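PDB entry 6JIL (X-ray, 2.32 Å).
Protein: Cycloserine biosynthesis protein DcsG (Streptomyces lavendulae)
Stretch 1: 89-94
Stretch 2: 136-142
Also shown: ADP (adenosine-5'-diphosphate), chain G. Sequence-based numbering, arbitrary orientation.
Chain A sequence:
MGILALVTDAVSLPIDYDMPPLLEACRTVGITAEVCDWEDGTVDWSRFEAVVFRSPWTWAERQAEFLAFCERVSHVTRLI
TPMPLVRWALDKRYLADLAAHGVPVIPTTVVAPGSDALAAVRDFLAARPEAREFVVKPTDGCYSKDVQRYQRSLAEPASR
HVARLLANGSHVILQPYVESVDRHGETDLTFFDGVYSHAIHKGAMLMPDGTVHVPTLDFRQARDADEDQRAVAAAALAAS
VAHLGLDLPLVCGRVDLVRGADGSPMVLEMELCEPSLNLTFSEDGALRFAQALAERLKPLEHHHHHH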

# COMPACT_ATOMS: atom_id res chain seq x y z
N ALA A 89 -2.62 -4.01 7.31
CA ALA A 89 -2.04 -3.22 6.23
C ALA A 89 -2.11 -3.87 4.87
O ALA A 89 -2.06 -3.19 3.86
CB ALA A 89 -0.58 -2.88 6.56
N LEU A 90 -2.24 -5.20 4.83
CA LEU A 90 -2.32 -5.91 3.55
C LEU A 90 -3.73 -6.13 3.05
O LEU A 90 -3.97 -7.02 2.24
CB LEU A 90 -1.60 -7.25 3.64
CG LEU A 90 -0.08 -7.19 3.47
CD1 LEU A 90 0.50 -6.28 4.51
CD2 LEU A 90 0.52 -8.58 3.58
N ASP A 91 -4.67 -5.33 3.53
CA ASP A 91 -6.07 -5.45 3.12
C ASP A 91 -6.70 -4.06 3.09
O ASP A 91 -6.89 -3.44 4.14
CB ASP A 91 -6.84 -6.36 4.07
CG ASP A 91 -8.29 -6.56 3.66
OD1 ASP A 91 -8.90 -7.56 4.11
OD2 ASP A 91 -8.84 -5.73 2.90
N LYS A 92 -7.02 -3.58 1.89
CA LYS A 92 -7.58 -2.25 1.72
C LYS A 92 -8.84 -1.95 2.51
O LYS A 92 -9.38 -0.85 2.44
CB LYS A 92 -7.81 -1.97 0.23
CG LYS A 92 -6.52 -1.65 -0.53
CD LYS A 92 -6.79 -1.43 -2.01
CE LYS A 92 -5.55 -0.93 -2.74
NZ LYS A 92 -4.40 -1.86 -2.58
N ARG A 93 -9.32 -2.93 3.27
CA ARG A 93 -10.49 -2.71 4.11
C ARG A 93 -10.12 -1.71 5.21
O ARG A 93 -10.99 -1.23 5.94
CB ARG A 93 -10.97 -4.03 4.71
CG ARG A 93 -11.74 -4.88 3.71
CD ARG A 93 -11.63 -6.35 4.03
NE ARG A 93 -12.17 -6.68 5.34
CZ ARG A 93 -11.92 -7.82 5.97
NH1 ARG A 93 -11.14 -8.73 5.39
NH2 ARG A 93 -12.45 -8.05 7.17
N TYR A 94 -8.84 -1.38 5.32
CA TYR A 94 -8.41 -0.41 6.32
C TYR A 94 -8.98 0.97 5.99
O TYR A 94 -9.01 1.86 6.84
CB TYR A 94 -6.87 -0.37 6.42
CG TYR A 94 -6.16 -0.04 5.12
CD1 TYR A 94 -6.33 1.21 4.50
CD2 TYR A 94 -5.38 -0.99 4.47
CE1 TYR A 94 -5.75 1.49 3.27
CE2 TYR A 94 -4.79 -0.71 3.23
CZ TYR A 94 -4.98 0.52 2.64
OH TYR A 94 -4.47 0.78 1.39
N VAL A 136 -12.89 -1.46 -9.97
CA VAL A 136 -12.97 -2.74 -9.28
C VAL A 136 -11.55 -3.12 -8.91
O VAL A 136 -10.63 -3.00 -9.71
CB VAL A 136 -13.56 -3.85 -10.18
CG1 VAL A 136 -13.38 -5.22 -9.49
CG2 VAL A 136 -15.05 -3.58 -10.45
N LYS A 137 -11.37 -3.59 -7.68
CA LYS A 137 -10.04 -3.98 -7.25
C LYS A 137 -10.13 -4.87 -6.02
O LYS A 137 -11.05 -4.73 -5.21
CB LYS A 137 -9.21 -2.74 -6.89
CG LYS A 137 -9.59 -2.15 -5.55
CD LYS A 137 -8.78 -0.91 -5.18
CE LYS A 137 -9.23 0.32 -5.94
NZ LYS A 137 -8.58 1.56 -5.43
N PRO A 138 -9.18 -5.80 -5.87
CA PRO A 138 -9.14 -6.70 -4.72
C PRO A 138 -8.63 -5.90 -3.53
O PRO A 138 -7.84 -4.97 -3.71
CB PRO A 138 -8.15 -7.77 -5.16
CG PRO A 138 -7.18 -6.98 -5.98
CD PRO A 138 -8.10 -6.13 -6.82
N THR A 139 -9.08 -6.23 -2.33
CA THR A 139 -8.61 -5.50 -1.16
C THR A 139 -7.18 -5.91 -0.82
O THR A 139 -6.46 -5.17 -0.14
CB THR A 139 -9.46 -5.80 0.06
OG1 THR A 139 -9.34 -7.18 0.39
CG2 THR A 139 -10.91 -5.45 -0.21
N ASP A 140 -6.79 -7.09 -1.29
CA ASP A 140 -5.45 -7.60 -1.03
C ASP A 140 -4.58 -7.68 -2.27
O ASP A 140 -4.31 -8.77 -2.79
CB ASP A 140 -5.52 -8.96 -0.32
CG ASP A 140 -6.29 -10.01 -1.11
OD1 ASP A 140 -6.25 -11.19 -0.70
OD2 ASP A 140 -6.94 -9.68 -2.13
N GLY A 141 -4.12 -6.52 -2.75
CA GLY A 141 -3.27 -6.47 -3.92
C GLY A 141 -2.31 -5.30 -3.90
O GLY A 141 -2.23 -4.57 -2.91
N CYS A 142 -1.57 -5.13 -4.99
CA CYS A 142 -0.62 -4.03 -5.15
C CYS A 142 -0.15 -3.98 -6.59
O CYS A 142 -0.46 -4.86 -7.39
CB CYS A 142 0.60 -4.21 -4.23
SG CYS A 142 1.75 -5.57 -4.67
PB ADP G . -2.70 -0.73 -5.86
O1B ADP G . -1.75 0.47 -6.36
O2B ADP G . -2.32 -1.14 -4.44
O3B ADP G . -2.52 -1.93 -6.81
PA ADP G . -4.55 1.29 -6.11
O1A ADP G . -5.61 1.73 -5.21
O2A ADP G . -3.27 2.19 -5.83
O3A ADP G . -4.28 -0.30 -5.83
O5' ADP G . -5.08 1.45 -7.62
C5' ADP G . -3.97 1.39 -8.52
C4' ADP G . -4.08 2.57 -9.51
O4' ADP G . -5.39 2.58 -10.12
C3' ADP G . -3.91 3.90 -8.79
O3' ADP G . -2.54 4.30 -8.75
C2' ADP G . -4.79 4.85 -9.61
O2' ADP G . -4.06 5.45 -10.69
C1' ADP G . -5.93 3.94 -10.10
N9 ADP G . -7.13 4.03 -9.22
C8 ADP G . -7.57 3.09 -8.31
N7 ADP G . -8.67 3.48 -7.75
C5 ADP G . -9.02 4.69 -8.24
C6 ADP G . -10.20 5.49 -8.18
N6 ADP G . -11.22 5.17 -7.30
N1 ADP G . -10.31 6.55 -9.00
C2 ADP G . -9.35 6.87 -9.87
N3 ADP G . -8.23 6.15 -9.97
C4 ADP G . -8.03 5.07 -9.19
O HOH W 1 -3.71 -3.97 -0.29
O HOH W 2 -5.67 -3.78 -4.20

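V136 opens stretch 2 in a strand and lies out of reach of stretch 1. At K137 the CA-to-CB bond points toward stretch 1, and its methylenes pack on those of K92, with K137 CD 3.8 Å from K92 CD. Both lysines are buried, and ADP accounts for their charged ends: K137 NZ donates to ADP N7 and to ADP O1A, each at 3.0 Å, while K92 NZ donates to ADP O2B at 2.9 Å. A long aliphatic stem with a terminal amine therefore suits both positions.

P138 contributes little covered area, but its carbonyl matters. Water 2 donates to P138 O at 2.5 Å and accepts from K92 NZ at 2.8 Å.

T139 is the centre of the contact. T139 O accepts from K92 N at 2.6 Å with an N-H...O angle of 173°, a direct, nearly linear hydrogen bond across the stretches, and D91 CA lies 3.3 Å from T139 O in a CA-H...O contact. T139 and K92 cover most of the 317 Å² buried here, 88 and 94 Å² respectively. T139 CB sits 2.9 Å from D91 OD2, and T139 CG2 packs 4.0 Å from R93 CG. The compact, branched threonine fits beside the type I turn from D91 to Y94, where R93 NH1 forms a salt bridge with D91 OD1 at 2.8 Å, its hydrogen bond weak at 126°.

D140 meets stretch 1 through its base: D140 CB is 3.6 Å from L90 O, whereas the end of its side chain leads away and its carboxylate is hydrogen-bonded elsewhere in the structure.

G141 contributes its backbone; water 1 accepts from K92 NZ at 3.2 Å and lies 3.1 Å from G141 O. An ideal CB here would be crowded by P138 CG, at 3.2 Å. C142 makes no contact with stretch 1, but C142 C lies 3.1 Å from ADP O3B.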